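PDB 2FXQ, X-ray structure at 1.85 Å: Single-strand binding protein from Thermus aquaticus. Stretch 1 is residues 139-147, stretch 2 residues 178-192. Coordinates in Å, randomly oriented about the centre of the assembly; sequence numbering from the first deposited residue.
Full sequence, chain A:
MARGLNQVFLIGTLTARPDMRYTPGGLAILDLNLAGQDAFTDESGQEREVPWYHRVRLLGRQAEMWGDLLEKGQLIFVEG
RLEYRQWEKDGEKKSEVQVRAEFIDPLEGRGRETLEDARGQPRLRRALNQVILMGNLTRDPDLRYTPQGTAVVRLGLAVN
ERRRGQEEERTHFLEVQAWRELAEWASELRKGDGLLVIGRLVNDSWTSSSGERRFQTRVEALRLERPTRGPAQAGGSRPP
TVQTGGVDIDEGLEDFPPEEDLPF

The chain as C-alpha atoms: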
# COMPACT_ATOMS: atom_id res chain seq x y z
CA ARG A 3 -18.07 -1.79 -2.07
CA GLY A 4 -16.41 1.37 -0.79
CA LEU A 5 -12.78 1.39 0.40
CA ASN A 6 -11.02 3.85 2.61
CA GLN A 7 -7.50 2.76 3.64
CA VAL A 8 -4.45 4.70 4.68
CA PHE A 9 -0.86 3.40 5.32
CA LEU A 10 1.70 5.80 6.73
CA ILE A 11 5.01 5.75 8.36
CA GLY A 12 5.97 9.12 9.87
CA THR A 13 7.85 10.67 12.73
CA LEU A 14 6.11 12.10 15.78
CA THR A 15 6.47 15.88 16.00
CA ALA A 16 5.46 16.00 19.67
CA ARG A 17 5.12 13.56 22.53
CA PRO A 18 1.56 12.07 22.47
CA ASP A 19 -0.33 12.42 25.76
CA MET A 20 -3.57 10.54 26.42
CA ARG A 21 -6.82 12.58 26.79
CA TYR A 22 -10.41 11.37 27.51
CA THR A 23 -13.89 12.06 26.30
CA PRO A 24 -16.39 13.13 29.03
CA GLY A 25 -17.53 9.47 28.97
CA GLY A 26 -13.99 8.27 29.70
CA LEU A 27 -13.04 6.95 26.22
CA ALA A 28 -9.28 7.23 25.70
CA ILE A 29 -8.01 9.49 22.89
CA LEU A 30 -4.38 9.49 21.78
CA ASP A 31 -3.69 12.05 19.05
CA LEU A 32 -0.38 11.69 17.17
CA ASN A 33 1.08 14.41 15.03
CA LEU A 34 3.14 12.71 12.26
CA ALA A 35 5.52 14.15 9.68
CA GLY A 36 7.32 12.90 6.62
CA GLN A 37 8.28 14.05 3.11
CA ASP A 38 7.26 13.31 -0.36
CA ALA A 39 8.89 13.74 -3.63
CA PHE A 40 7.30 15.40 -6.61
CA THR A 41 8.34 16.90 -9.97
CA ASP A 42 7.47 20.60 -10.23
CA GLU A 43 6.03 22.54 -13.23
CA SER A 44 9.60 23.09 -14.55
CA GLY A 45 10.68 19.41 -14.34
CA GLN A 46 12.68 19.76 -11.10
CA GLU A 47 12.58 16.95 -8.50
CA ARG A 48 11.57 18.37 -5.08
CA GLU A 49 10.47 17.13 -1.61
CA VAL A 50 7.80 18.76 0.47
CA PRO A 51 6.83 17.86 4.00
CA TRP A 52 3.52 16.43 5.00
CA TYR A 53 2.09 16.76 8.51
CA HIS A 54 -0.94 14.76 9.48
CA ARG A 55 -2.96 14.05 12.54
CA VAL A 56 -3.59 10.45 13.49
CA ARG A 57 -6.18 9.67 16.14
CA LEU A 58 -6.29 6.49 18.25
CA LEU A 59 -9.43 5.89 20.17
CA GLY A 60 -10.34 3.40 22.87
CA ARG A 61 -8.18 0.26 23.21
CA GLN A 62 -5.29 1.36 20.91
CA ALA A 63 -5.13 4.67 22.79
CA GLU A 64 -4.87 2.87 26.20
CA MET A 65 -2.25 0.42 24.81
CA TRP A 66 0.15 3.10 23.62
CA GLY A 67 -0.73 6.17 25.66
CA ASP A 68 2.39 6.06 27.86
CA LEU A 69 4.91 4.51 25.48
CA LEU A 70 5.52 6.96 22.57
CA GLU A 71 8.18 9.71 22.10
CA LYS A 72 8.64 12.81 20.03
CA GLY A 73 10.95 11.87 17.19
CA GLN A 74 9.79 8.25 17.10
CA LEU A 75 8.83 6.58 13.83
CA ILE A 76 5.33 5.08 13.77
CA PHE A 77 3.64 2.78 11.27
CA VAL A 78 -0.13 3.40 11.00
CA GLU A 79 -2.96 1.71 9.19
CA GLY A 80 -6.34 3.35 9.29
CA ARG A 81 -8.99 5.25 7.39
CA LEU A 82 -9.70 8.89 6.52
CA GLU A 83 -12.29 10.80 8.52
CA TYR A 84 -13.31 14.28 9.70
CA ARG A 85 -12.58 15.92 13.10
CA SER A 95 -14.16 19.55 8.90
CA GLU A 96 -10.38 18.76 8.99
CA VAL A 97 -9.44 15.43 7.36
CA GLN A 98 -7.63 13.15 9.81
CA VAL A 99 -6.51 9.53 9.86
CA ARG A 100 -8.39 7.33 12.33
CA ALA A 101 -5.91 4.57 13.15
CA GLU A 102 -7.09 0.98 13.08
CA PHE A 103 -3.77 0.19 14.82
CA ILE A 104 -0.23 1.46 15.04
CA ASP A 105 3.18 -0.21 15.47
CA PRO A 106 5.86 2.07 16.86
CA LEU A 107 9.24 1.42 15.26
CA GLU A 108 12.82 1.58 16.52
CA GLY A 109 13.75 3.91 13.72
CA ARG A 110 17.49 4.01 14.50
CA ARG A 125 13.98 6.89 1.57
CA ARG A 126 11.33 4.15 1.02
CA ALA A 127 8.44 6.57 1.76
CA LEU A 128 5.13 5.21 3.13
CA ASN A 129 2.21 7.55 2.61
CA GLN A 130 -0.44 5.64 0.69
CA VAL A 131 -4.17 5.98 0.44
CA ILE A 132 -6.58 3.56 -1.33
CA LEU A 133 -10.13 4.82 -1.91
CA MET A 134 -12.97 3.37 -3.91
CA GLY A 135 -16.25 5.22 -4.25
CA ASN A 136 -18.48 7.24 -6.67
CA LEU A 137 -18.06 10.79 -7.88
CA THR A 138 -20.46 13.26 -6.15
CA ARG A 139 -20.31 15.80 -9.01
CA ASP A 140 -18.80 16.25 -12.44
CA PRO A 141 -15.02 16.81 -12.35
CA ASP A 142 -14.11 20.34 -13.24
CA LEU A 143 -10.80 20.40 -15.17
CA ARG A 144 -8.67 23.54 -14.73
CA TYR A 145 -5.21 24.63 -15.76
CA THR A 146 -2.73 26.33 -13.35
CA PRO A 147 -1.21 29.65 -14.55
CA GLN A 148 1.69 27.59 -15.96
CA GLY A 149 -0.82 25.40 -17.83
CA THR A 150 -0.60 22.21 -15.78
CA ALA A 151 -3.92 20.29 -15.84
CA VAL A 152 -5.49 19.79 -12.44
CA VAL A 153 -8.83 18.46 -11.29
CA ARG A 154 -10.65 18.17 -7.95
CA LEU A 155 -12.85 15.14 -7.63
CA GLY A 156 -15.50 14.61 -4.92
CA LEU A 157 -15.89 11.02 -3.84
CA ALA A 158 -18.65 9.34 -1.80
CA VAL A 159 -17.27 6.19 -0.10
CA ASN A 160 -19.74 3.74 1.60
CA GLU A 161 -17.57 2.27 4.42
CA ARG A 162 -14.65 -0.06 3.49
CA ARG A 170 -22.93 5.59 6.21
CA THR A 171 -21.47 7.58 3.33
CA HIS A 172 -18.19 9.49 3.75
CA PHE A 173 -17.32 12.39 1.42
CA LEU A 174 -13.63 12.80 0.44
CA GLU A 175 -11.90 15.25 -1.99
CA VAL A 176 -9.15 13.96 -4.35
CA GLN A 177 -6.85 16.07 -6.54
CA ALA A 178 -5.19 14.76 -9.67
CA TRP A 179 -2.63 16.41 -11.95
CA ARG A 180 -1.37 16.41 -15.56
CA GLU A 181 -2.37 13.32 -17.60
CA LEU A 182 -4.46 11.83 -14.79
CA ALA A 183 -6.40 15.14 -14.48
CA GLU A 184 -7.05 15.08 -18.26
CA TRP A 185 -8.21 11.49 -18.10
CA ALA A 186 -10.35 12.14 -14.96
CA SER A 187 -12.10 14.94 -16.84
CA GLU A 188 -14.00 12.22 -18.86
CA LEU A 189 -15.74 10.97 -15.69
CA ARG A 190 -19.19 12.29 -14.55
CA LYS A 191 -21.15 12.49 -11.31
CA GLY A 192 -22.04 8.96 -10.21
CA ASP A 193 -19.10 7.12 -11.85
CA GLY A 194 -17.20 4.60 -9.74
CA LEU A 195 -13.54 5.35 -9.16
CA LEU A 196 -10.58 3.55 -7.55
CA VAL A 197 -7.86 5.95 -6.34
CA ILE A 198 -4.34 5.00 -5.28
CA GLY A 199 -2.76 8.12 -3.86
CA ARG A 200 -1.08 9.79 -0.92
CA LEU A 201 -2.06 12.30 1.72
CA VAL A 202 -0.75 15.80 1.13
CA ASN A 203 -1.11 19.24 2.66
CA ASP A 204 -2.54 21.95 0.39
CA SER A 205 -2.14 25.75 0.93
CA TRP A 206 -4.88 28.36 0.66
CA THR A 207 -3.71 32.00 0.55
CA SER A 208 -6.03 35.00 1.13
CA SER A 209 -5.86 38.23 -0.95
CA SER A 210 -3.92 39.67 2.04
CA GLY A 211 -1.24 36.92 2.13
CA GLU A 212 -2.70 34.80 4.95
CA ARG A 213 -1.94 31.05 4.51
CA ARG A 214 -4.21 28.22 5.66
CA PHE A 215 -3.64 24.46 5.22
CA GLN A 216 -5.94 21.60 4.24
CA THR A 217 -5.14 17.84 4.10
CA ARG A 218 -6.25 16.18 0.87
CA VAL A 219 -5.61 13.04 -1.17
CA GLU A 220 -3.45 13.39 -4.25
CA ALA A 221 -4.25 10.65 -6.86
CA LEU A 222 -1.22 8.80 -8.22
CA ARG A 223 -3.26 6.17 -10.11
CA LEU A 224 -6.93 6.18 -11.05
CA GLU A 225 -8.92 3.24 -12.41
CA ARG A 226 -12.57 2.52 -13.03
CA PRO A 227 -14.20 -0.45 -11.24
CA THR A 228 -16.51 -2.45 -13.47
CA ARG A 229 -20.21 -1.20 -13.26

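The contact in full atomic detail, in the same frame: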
# COMPACT_ATOMS: atom_id res chain seq x y z
N ARG A 139 -20.01 14.74 -8.06
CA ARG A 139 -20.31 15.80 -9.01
C ARG A 139 -19.41 15.62 -10.19
O ARG A 139 -18.44 14.88 -10.10
CB ARG A 139 -20.07 17.18 -8.40
CG ARG A 139 -18.68 17.36 -7.90
CD ARG A 139 -18.55 18.55 -6.98
NE ARG A 139 -17.13 18.63 -6.66
CZ ARG A 139 -16.60 18.34 -5.49
NH1 ARG A 139 -17.36 18.01 -4.44
NH2 ARG A 139 -15.29 18.42 -5.35
N ASP A 140 -19.72 16.26 -11.29
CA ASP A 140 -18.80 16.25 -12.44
C ASP A 140 -17.42 16.82 -12.06
O ASP A 140 -17.31 17.74 -11.26
CB ASP A 140 -19.36 17.06 -13.60
CG ASP A 140 -20.51 16.36 -14.26
OD1 ASP A 140 -21.12 16.94 -15.19
OD2 ASP A 140 -20.88 15.22 -13.90
N PRO A 141 -16.37 16.26 -12.61
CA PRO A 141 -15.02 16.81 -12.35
C PRO A 141 -14.96 18.16 -13.04
O PRO A 141 -15.55 18.35 -14.08
CB PRO A 141 -14.10 15.82 -13.05
CG PRO A 141 -14.94 15.30 -14.15
CD PRO A 141 -16.35 15.12 -13.54
N ASP A 142 -14.27 19.13 -12.46
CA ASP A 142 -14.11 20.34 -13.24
C ASP A 142 -12.62 20.58 -13.58
O ASP A 142 -11.87 20.97 -12.74
CB ASP A 142 -14.79 21.52 -12.53
CG ASP A 142 -14.86 22.74 -13.41
OD1 ASP A 142 -14.40 23.80 -12.94
OD2 ASP A 142 -15.33 22.72 -14.58
N LEU A 143 -12.21 20.26 -14.80
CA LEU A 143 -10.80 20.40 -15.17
C LEU A 143 -10.41 21.88 -15.15
O LEU A 143 -11.17 22.72 -15.68
CB LEU A 143 -10.56 19.86 -16.57
CG LEU A 143 -9.13 19.80 -17.13
CD1 LEU A 143 -8.22 18.97 -16.20
CD2 LEU A 143 -9.24 19.15 -18.53
N ARG A 144 -9.26 22.21 -14.54
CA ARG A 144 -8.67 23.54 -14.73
C ARG A 144 -7.21 23.41 -15.14
O ARG A 144 -6.61 22.30 -15.15
CB ARG A 144 -8.71 24.38 -13.46
CG ARG A 144 -9.87 24.18 -12.50
CD ARG A 144 -9.90 25.26 -11.41
NE ARG A 144 -8.55 25.82 -11.21
CZ ARG A 144 -7.63 25.30 -10.39
NH1 ARG A 144 -7.90 24.24 -9.64
NH2 ARG A 144 -6.43 25.86 -10.32
N TYR A 145 -6.64 24.54 -15.48
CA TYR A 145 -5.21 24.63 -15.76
C TYR A 145 -4.57 25.66 -14.83
O TYR A 145 -5.12 26.71 -14.67
CB TYR A 145 -5.03 24.98 -17.23
CG TYR A 145 -5.38 23.81 -18.12
CD1 TYR A 145 -6.70 23.64 -18.61
CD2 TYR A 145 -4.44 22.85 -18.41
CE1 TYR A 145 -7.03 22.55 -19.40
CE2 TYR A 145 -4.74 21.78 -19.23
CZ TYR A 145 -6.05 21.64 -19.72
OH TYR A 145 -6.33 20.55 -20.54
N THR A 146 -3.44 25.33 -14.19
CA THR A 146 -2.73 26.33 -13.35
C THR A 146 -2.22 27.44 -14.26
O THR A 146 -2.19 27.27 -15.48
CB THR A 146 -1.51 25.72 -12.64
OG1 THR A 146 -0.49 25.44 -13.60
CG2 THR A 146 -1.85 24.36 -11.95
N PRO A 147 -1.78 28.57 -13.71
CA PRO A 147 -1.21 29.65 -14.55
C PRO A 147 -0.14 29.14 -15.54
O PRO A 147 -0.11 29.53 -16.71
CB PRO A 147 -0.62 30.61 -13.53
CG PRO A 147 -1.56 30.45 -12.36
CD PRO A 147 -1.82 28.94 -12.28
N ALA A 178 -6.03 15.49 -8.74
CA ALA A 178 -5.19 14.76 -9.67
C ALA A 178 -4.59 15.79 -10.60
O ALA A 178 -5.19 16.85 -10.81
CB ALA A 178 -6.01 13.76 -10.47
N TRP A 179 -3.43 15.47 -11.16
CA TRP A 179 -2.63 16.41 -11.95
C TRP A 179 -2.28 15.88 -13.33
O TRP A 179 -2.24 14.65 -13.54
CB TRP A 179 -1.29 16.70 -11.25
CG TRP A 179 -1.48 17.39 -9.99
CD1 TRP A 179 -1.75 16.82 -8.76
CD2 TRP A 179 -1.44 18.81 -9.78
NE1 TRP A 179 -1.88 17.81 -7.81
CE2 TRP A 179 -1.71 19.03 -8.40
CE3 TRP A 179 -1.20 19.91 -10.60
CZ2 TRP A 179 -1.73 20.31 -7.84
CZ3 TRP A 179 -1.23 21.19 -10.04
CH2 TRP A 179 -1.50 21.37 -8.67
N ARG A 180 -1.96 16.79 -14.25
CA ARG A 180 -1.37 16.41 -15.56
C ARG A 180 -2.22 15.40 -16.32
O ARG A 180 -3.42 15.56 -16.42
CB ARG A 180 0.06 15.87 -15.35
CG ARG A 180 0.97 16.94 -14.75
CD ARG A 180 2.44 16.52 -14.59
NE ARG A 180 3.25 17.68 -14.21
CZ ARG A 180 3.88 17.84 -13.06
NH1 ARG A 180 3.80 16.91 -12.12
NH2 ARG A 180 4.59 18.94 -12.85
N GLU A 181 -1.61 14.31 -16.83
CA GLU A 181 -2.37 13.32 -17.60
C GLU A 181 -3.54 12.67 -16.84
O GLU A 181 -4.56 12.36 -17.42
CB GLU A 181 -1.41 12.20 -18.06
CG GLU A 181 -1.97 11.13 -18.98
CD GLU A 181 -0.85 10.25 -19.55
OE1 GLU A 181 -1.01 8.99 -19.57
OE2 GLU A 181 0.21 10.80 -19.98
N LEU A 182 -3.38 12.43 -15.54
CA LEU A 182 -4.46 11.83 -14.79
C LEU A 182 -5.62 12.79 -14.63
O LEU A 182 -6.77 12.37 -14.62
CB LEU A 182 -3.94 11.44 -13.37
CG LEU A 182 -3.26 10.09 -13.16
CD1 LEU A 182 -3.06 10.04 -11.61
CD2 LEU A 182 -4.22 8.98 -13.65
N ALA A 183 -5.31 14.10 -14.51
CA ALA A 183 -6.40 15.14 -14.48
C ALA A 183 -7.16 15.14 -15.84
O ALA A 183 -8.40 15.17 -15.88
CB ALA A 183 -5.85 16.52 -14.19
N GLU A 184 -6.40 15.06 -16.93
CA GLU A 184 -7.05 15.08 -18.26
C GLU A 184 -7.91 13.86 -18.46
O GLU A 184 -9.01 13.95 -18.97
CB GLU A 184 -6.01 15.11 -19.36
CG GLU A 184 -6.11 16.38 -20.17
CD GLU A 184 -4.78 17.05 -20.16
OE1 GLU A 184 -4.73 18.26 -20.44
OE2 GLU A 184 -3.82 16.33 -19.84
N TRP A 185 -7.40 12.71 -18.05
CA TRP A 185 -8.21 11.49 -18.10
C TRP A 185 -9.43 11.57 -17.18
O TRP A 185 -10.53 11.20 -17.57
CB TRP A 185 -7.32 10.30 -17.67
CG TRP A 185 -8.05 9.02 -17.63
CD1 TRP A 185 -8.23 8.11 -18.67
CD2 TRP A 185 -8.72 8.46 -16.48
NE1 TRP A 185 -8.96 7.04 -18.21
CE2 TRP A 185 -9.28 7.23 -16.89
CE3 TRP A 185 -8.90 8.88 -15.16
CZ2 TRP A 185 -10.02 6.42 -16.02
CZ3 TRP A 185 -9.65 8.14 -14.32
CH2 TRP A 185 -10.19 6.87 -14.74
N ALA A 186 -9.25 12.06 -15.94
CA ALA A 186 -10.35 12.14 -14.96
C ALA A 186 -11.46 13.07 -15.43
O ALA A 186 -12.64 12.93 -15.06
CB ALA A 186 -9.81 12.57 -13.58
N SER A 187 -11.09 14.01 -16.30
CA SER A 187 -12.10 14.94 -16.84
C SER A 187 -13.21 14.22 -17.66
O SER A 187 -14.27 14.82 -17.88
CB SER A 187 -11.44 16.05 -17.67
OG SER A 187 -11.11 15.59 -18.98
N GLU A 188 -12.98 12.97 -18.08
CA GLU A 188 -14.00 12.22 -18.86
C GLU A 188 -15.06 11.60 -17.95
O GLU A 188 -16.05 11.10 -18.44
CB GLU A 188 -13.39 11.05 -19.67
CG GLU A 188 -12.14 11.34 -20.49
CD GLU A 188 -11.18 10.13 -20.56
OE1 GLU A 188 -11.30 9.17 -19.73
OE2 GLU A 188 -10.28 10.14 -21.44
N LEU A 189 -14.81 11.58 -16.64
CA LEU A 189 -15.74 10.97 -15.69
C LEU A 189 -16.92 11.94 -15.44
O LEU A 189 -16.81 13.10 -15.80
CB LEU A 189 -14.98 10.73 -14.38
CG LEU A 189 -13.70 9.82 -14.36
CD1 LEU A 189 -12.80 10.12 -13.11
CD2 LEU A 189 -14.17 8.42 -14.29
N ARG A 190 -17.99 11.47 -14.80
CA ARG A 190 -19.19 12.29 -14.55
C ARG A 190 -19.72 11.91 -13.19
O ARG A 190 -19.39 10.85 -12.69
CB ARG A 190 -20.23 11.96 -15.63
CG ARG A 190 -19.85 12.40 -17.09
CD ARG A 190 -19.78 13.94 -17.28
NE ARG A 190 -19.48 14.37 -18.65
CZ ARG A 190 -18.25 14.56 -19.13
NH1 ARG A 190 -17.18 14.39 -18.36
NH2 ARG A 190 -18.07 14.93 -20.40
N LYS A 191 -20.56 12.75 -12.60
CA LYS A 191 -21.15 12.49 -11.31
C LYS A 191 -21.75 11.09 -11.33
O LYS A 191 -22.36 10.69 -12.35
CB LYS A 191 -22.27 13.56 -11.07
CG LYS A 191 -23.21 13.28 -9.90
CD LYS A 191 -24.39 14.32 -9.92
CE LYS A 191 -24.84 14.61 -8.52
NZ LYS A 191 -26.09 15.43 -8.57
N GLY A 192 -21.54 10.33 -10.27
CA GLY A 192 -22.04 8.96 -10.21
C GLY A 192 -21.05 7.87 -10.55
O GLY A 192 -21.21 6.76 -10.06

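How do the two backbones lie against each other? Stretch 1 is mostly loop, with a short strand at Arg144 and Tyr145, while stretch 2 leaves a strand at Ala178 and Trp179 and includes a helix and a type I turn from Ala186 to Leu189. The chains are closest at one end, where Arg139 CA and Lys191 CA are 4.1 Å apart and Asp140 CA and Arg190 CA 4.5 Å; by Tyr145 CA and Arg180 CA the gap has grown to 9.1 Å. The turn is held by Leu189 N donating to Ala186 O at 3.0 Å. No backbone-to-backbone hydrogen bond joins the stretches, so side chains must supply the polar links.

What fastens the close end? Asp140 reaches across with its carboxylate and accepts a hydrogen bond from the backbone amide of Lys191, with Lys191 N to Asp140 OD2 at 2.8 Å and a nearly straight N-H...acceptor angle of 169°. The partner is the main chain of Lys191; its side chain leads away, although Lys191 CB still packs 3.6 Å from Arg139 CA. Arg190 turns its guanidinium back onto its own stretch, Arg190 NH1 donating to Ser187 O at 3.0 Å and to Leu189 O at 2.9 Å.

How does Pro141 fit against the turn? Its CA-to-CB bond points toward stretch 2, and its ring meets backbone carbonyls: Pro141 CD lies 3.1 Å from Leu189 O, and Pro141 CG 3.4 Å from Ala186 O. These are packing contacts with oxygens that already accept hydrogen bonds within stretch 2, Leu189 O from Arg190 and Ala186 O from the turn. Nearby, Ser187 OG donates to Glu184 O at 2.7 Å.

What does the helix offer to the rest of stretch 1? The CA-to-CB bond of Leu143 points toward stretch 2, and the side chain lies over one helical turn, with Leu143 CD1 4.0 Å from Ala183 CB and Leu143 CD2 3.9 Å from Ser187 CB. Leu143 CD1 also lies 3.8 Å from Ala183 O.

How is contact kept where the backbones are far apart? Side chains bridge the gap. The CA-to-CB bond of Tyr145 points away, yet its ring carries the hydroxyl back to Glu184, where Tyr145 OH donates to Glu184 OE1 at 2.8 Å; the carboxylate oxygen sits at the ring edge, near its plane. Beyond it, Thr146 CG2 touches the edge of the Trp179 indole, 3.8 Å from Trp179 CZ3.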